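Local coordinates for pterin-4-alpha-carbinolamine dehydratase MoaB2 (Mycobacterium marinum, PDB 3RFQ), which probably takes part in molybdenum cofactor biosynthesis, binding molybdopterin or a precursor of it, at residues N80-A85 / D91-V96. Numbering follows the deposited sequence.
Sequences NALNTA and DLVVSV
V93 meets the helix with both of its methyl groups, one for each of two residues a single turn apart. Its CG1 lies 3.7 Å from CD2 of L82, and its CG2 comes equally close, 3.7 Å, to CB of A85. The valine torsion accounts for this division: with CG1 trans to the backbone N (chi1 -180°), CG2 falls beside that nitrogen, and the two branches diverge toward different residues of 80-85. A85 already directs its CB at the strand, whereas L82 gets there by its length, its isobutyl group carrying CD2 across to the valine. Both contacts are purely apolar, and all three residues are buried. The shortest CA-CA separation, 7.4 Å, is between A85 and V93, consistent with the small alanine side chain. Beyond this patch the packing thins: S95 points toward the helix, yet its CB stops 5.1 Å from L82 CD2, and its OG is hydrogen-bonded to N155 ND2. The far side of the helix is polar, with N80 and T84 exposed. There T84 OG1 donates to N80 O at 3.0 Å, tilted 27° from the carbonyl plane, while T84 N reaches the same oxygen from the opposite face, so two bonds grip one carbonyl. The contact packs helix 75-87 on strand 92-96 (parallel to its sheet neighbours 31-38 and 151-156) as the helix and second strand of a beta-alpha-beta crossover passing over strand 31-38. V36 of strand 31-38 also touches V93, L82 continues onto V153 and helix 107-114, and helix 51-60 packs against V94 on the other face of the sheet.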
loop_
_atom_site.group_PDB
_atom_site.type_symbol
_atom_site.label_atom_id
_atom_site.label_comp_id
_atom_site.label_asym_id
_atom_site.label_seq_id
_atom_site.Cartn_x
_atom_site.Cartn_y
_atom_site.Cartn_z
ATOM N N ASN C 80 -14.735 -20.897 24.665
ATOM C CA ASN C 80 -14.118 -21.638 25.768
ATOM C C ASN C 80 -12.626 -21.890 25.570
ATOM O O ASN C 80 -11.868 -21.814 26.536
ATOM C CB ASN C 80 -14.838 -22.960 26.039
ATOM C CG ASN C 80 -16.182 -22.764 26.727
ATOM O OD1 ASN C 80 -16.654 -21.630 26.903
ATOM N ND2 ASN C 80 -16.816 -23.878 27.121
ATOM N N ALA C 81 -12.207 -22.216 24.350
ATOM C CA ALA C 81 -10.791 -22.441 24.092
ATOM C C ALA C 81 -9.989 -21.152 24.326
ATOM O O ALA C 81 -8.887 -21.188 24.878
ATOM C CB ALA C 81 -10.573 -22.962 22.682
ATOM N N LEU C 82 -10.552 -20.015 23.922
ATOM C CA LEU C 82 -9.870 -18.742 24.086
ATOM C C LEU C 82 -9.788 -18.310 25.530
ATOM O O LEU C 82 -8.737 -17.804 25.948
ATOM C CB LEU C 82 -10.509 -17.630 23.250
ATOM C CG LEU C 82 -10.581 -17.856 21.742
ATOM C CD1 LEU C 82 -11.526 -16.816 21.127
ATOM C CD2 LEU C 82 -9.188 -17.818 21.120
ATOM N N ASN C 83 -10.877 -18.492 26.282
ATOM C CA ASN C 83 -10.929 -18.105 27.692
ATOM C C ASN C 83 -9.907 -18.895 28.517
ATOM O O ASN C 83 -9.214 -18.338 29.378
ATOM C CB ASN C 83 -12.332 -18.296 28.280
ATOM C CG ASN C 83 -13.262 -17.080 28.059
ATOM O OD1 ASN C 83 -12.808 -15.936 27.912
ATOM N ND2 ASN C 83 -14.577 -17.331 28.077
ATOM N N THR C 84 -9.821 -20.195 28.246
ATOM C CA THR C 84 -8.860 -21.075 28.905
ATOM C C THR C 84 -7.428 -20.565 28.676
ATOM O O THR C 84 -6.649 -20.451 29.635
ATOM C CB THR C 84 -9.028 -22.532 28.407
ATOM O OG1 THR C 84 -10.322 -22.985 28.794
ATOM C CG2 THR C 84 -7.984 -23.465 29.002
ATOM N N ALA C 85 -7.100 -20.222 27.428
ATOM C CA ALA C 85 -5.773 -19.669 27.129
ATOM C C ALA C 85 -5.518 -18.352 27.868
ATOM O O ALA C 85 -4.446 -18.156 28.454
ATOM C CB ALA C 85 -5.566 -19.504 25.645
ATOM N N ASP C 91 0.707 -15.578 26.171
ATOM C CA ASP C 91 0.914 -14.207 25.666
ATOM C C ASP C 91 0.228 -13.931 24.322
ATOM O O ASP C 91 -0.258 -12.818 24.096
ATOM C CB ASP C 91 2.404 -13.840 25.569
ATOM C CG ASP C 91 3.118 -13.984 26.891
ATOM O OD1 ASP C 91 2.870 -13.174 27.836
ATOM O OD2 ASP C 91 3.926 -14.923 26.974
ATOM N N LEU C 92 0.214 -14.949 23.452
ATOM C CA LEU C 92 -0.298 -14.844 22.082
ATOM C C LEU C 92 -1.148 -16.046 21.714
ATOM O O LEU C 92 -0.669 -17.185 21.745
ATOM C CB LEU C 92 0.850 -14.719 21.075
ATOM C CG LEU C 92 0.453 -14.725 19.578
ATOM C CD1 LEU C 92 -0.611 -13.653 19.250
ATOM C CD2 LEU C 92 1.647 -14.572 18.655
ATOM N N VAL C 93 -2.407 -15.801 21.383
ATOM C CA VAL C 93 -3.239 -16.824 20.763
ATOM C C VAL C 93 -3.443 -16.496 19.271
ATOM O O VAL C 93 -3.914 -15.418 18.936
ATOM C CB VAL C 93 -4.609 -16.981 21.470
ATOM C CG1 VAL C 93 -5.474 -18.102 20.775
ATOM C CG2 VAL C 93 -4.417 -17.308 22.942
ATOM N N VAL C 94 -3.095 -17.439 18.397
ATOM C CA VAL C 94 -3.403 -17.317 16.980
ATOM C C VAL C 94 -4.447 -18.398 16.707
ATOM O O VAL C 94 -4.176 -19.572 16.948
ATOM C CB VAL C 94 -2.122 -17.540 16.120
ATOM C CG1 VAL C 94 -2.431 -17.495 14.646
ATOM C CG2 VAL C 94 -1.044 -16.503 16.454
ATOM N N SER C 95 -5.653 -18.013 16.268
ATOM C CA SER C 95 -6.654 -18.985 15.789
ATOM C C SER C 95 -6.589 -19.052 14.256
ATOM O O SER C 95 -6.179 -18.095 13.617
ATOM C CB SER C 95 -8.072 -18.598 16.248
ATOM O OG SER C 95 -8.523 -17.390 15.633
ATOM N N VAL C 96 -6.988 -20.181 13.678
ATOM C CA VAL C 96 -6.964 -20.367 12.246
ATOM C C VAL C 96 -8.325 -20.894 11.803
ATOM O O VAL C 96 -8.799 -21.960 12.285
ATOM C CB VAL C 96 -5.804 -21.330 11.829
ATOM C CG1 VAL C 96 -6.021 -21.919 10.443
ATOM C CG2 VAL C 96 -4.528 -20.575 11.801
#